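Local structure of JamJ (Lyngbya majuscula, 5DOZ) at residues Gly82-Val87 against Ile96-Met101. The protein is an enoyl reductase from a polyketide synthase that binds NADPH and probably forms a cyclopropane ring on an intermediate carried by acyl carrier protein. Residues are numbered along the deposited sequence; the frame is centred on the assembly and turned at random.
Sequences GVIVGV and IGDEVM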
# COMPACT_ATOMS: atom_id res chain seq x y z
N GLY A 82 7.71 -14.14 -4.98
CA GLY A 82 7.86 -15.58 -5.09
C GLY A 82 8.43 -16.03 -6.42
O GLY A 82 9.06 -15.25 -7.13
N VAL A 83 8.18 -17.29 -6.75
CA VAL A 83 8.75 -17.89 -7.95
C VAL A 83 7.66 -18.65 -8.70
O VAL A 83 6.87 -19.39 -8.11
CB VAL A 83 10.00 -18.76 -7.63
CG1 VAL A 83 9.69 -19.85 -6.62
CG2 VAL A 83 10.61 -19.35 -8.90
N ILE A 84 7.61 -18.43 -10.01
CA ILE A 84 6.65 -19.10 -10.88
C ILE A 84 6.95 -20.61 -10.96
O ILE A 84 8.07 -21.02 -11.26
CB ILE A 84 6.63 -18.45 -12.28
CG1 ILE A 84 6.16 -16.99 -12.17
CG2 ILE A 84 5.77 -19.25 -13.25
CD1 ILE A 84 6.06 -16.25 -13.49
N VAL A 85 5.93 -21.41 -10.68
CA VAL A 85 6.07 -22.87 -10.68
C VAL A 85 5.15 -23.52 -11.73
O VAL A 85 5.28 -24.71 -12.02
CB VAL A 85 5.82 -23.44 -9.27
CG1 VAL A 85 4.34 -23.39 -8.91
CG2 VAL A 85 6.35 -24.86 -9.14
N GLY A 86 4.22 -22.75 -12.29
CA GLY A 86 3.29 -23.28 -13.29
C GLY A 86 2.67 -22.20 -14.16
O GLY A 86 2.14 -21.21 -13.65
N VAL A 87 2.75 -22.39 -15.48
CA VAL A 87 2.18 -21.43 -16.41
C VAL A 87 1.12 -22.11 -17.27
O VAL A 87 1.41 -23.08 -17.96
CB VAL A 87 3.26 -20.80 -17.33
CG1 VAL A 87 2.63 -19.73 -18.22
CG2 VAL A 87 4.40 -20.20 -16.51
N ILE A 96 8.20 -20.83 -15.88
CA ILE A 96 8.66 -21.43 -14.63
C ILE A 96 10.05 -20.88 -14.28
O ILE A 96 10.93 -20.79 -15.14
CB ILE A 96 8.71 -22.98 -14.76
CG1 ILE A 96 7.29 -23.53 -14.95
CG2 ILE A 96 9.38 -23.61 -13.54
CD1 ILE A 96 7.22 -24.89 -15.61
N GLY A 97 10.22 -20.48 -13.02
CA GLY A 97 11.51 -20.01 -12.53
C GLY A 97 11.61 -18.50 -12.42
O GLY A 97 12.45 -17.99 -11.67
N ASP A 98 10.76 -17.78 -13.15
CA ASP A 98 10.72 -16.32 -13.10
C ASP A 98 10.44 -15.84 -11.68
O ASP A 98 9.46 -16.27 -11.05
CB ASP A 98 9.65 -15.75 -14.05
CG ASP A 98 10.07 -15.79 -15.52
OD1 ASP A 98 11.28 -15.91 -15.82
OD2 ASP A 98 9.16 -15.68 -16.38
N GLU A 99 11.31 -14.98 -11.17
CA GLU A 99 11.13 -14.41 -9.84
C GLU A 99 10.30 -13.14 -9.96
O GLU A 99 10.68 -12.20 -10.66
CB GLU A 99 12.47 -14.14 -9.16
CG GLU A 99 13.07 -15.40 -8.54
CD GLU A 99 14.44 -15.16 -7.93
OE1 GLU A 99 14.81 -15.94 -7.02
OE2 GLU A 99 15.14 -14.22 -8.35
N VAL A 100 9.16 -13.14 -9.29
CA VAL A 100 8.13 -12.14 -9.53
C VAL A 100 7.62 -11.53 -8.23
O VAL A 100 7.70 -12.14 -7.16
CB VAL A 100 6.93 -12.73 -10.34
CG1 VAL A 100 7.38 -13.19 -11.72
CG2 VAL A 100 6.27 -13.89 -9.60
N MET A 101 7.11 -10.31 -8.34
CA MET A 101 6.31 -9.72 -7.30
C MET A 101 4.85 -9.88 -7.68
O MET A 101 4.48 -9.76 -8.86
CB MET A 101 6.66 -8.24 -7.13
CG MET A 101 8.10 -7.99 -6.70
SD MET A 101 8.57 -6.26 -6.89
CE MET A 101 8.76 -6.15 -8.65
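Peptide planes carry this hairpin contact, and their carbonyls are used differently. The amide of Val100 stands above the Gly82 carbonyl plane (Val100 N to Gly82 O, 3.0 Å), while Gly82 N returns a bond nearly along the C=O axis of Val100. By contrast, Asp98 O takes the Ile84 N-H in its carbonyl plane, the N-H...O angle nearly straight at 172°, and Ile84 O offers an in-plane lone pair to Gly97 N at 2.8 Å. Gly97 suits the turn into the strand because its positive phi (102°) would jam a CB against the carbonyl oxygen of Ile96. On the face of Val83 and Glu99, beta-branched Val83 suits the extended strand and sets CG2 anti to its N, 3.6 Å from Gly97 O. Ile96 CG1 rests against Val85 O (3.7 Å). Ile84 points toward segment 96-101; its long chain suits the place because, extended (chi2 -178°), it brings CD1 within 3.7 Å of Asp98 CB, alongside, and 3.8 Å of Val100 CG1, the Val100 side chain crossing at about a right angle. An alanine in place of Ile84 would probably loosen the packing against Asp98 CB, Val100 and Trp94. Asp98 OD2 turns to Gln95 N, and Glu99 OE2 forms a salt bridge with Lys123. Within the GroES-like domain, strand 37-45 pairs with strand 79-87, where Val85 and Gly86 form a classic bulge opposite Lys38, and strand 120-122 pairs with strand 99-103.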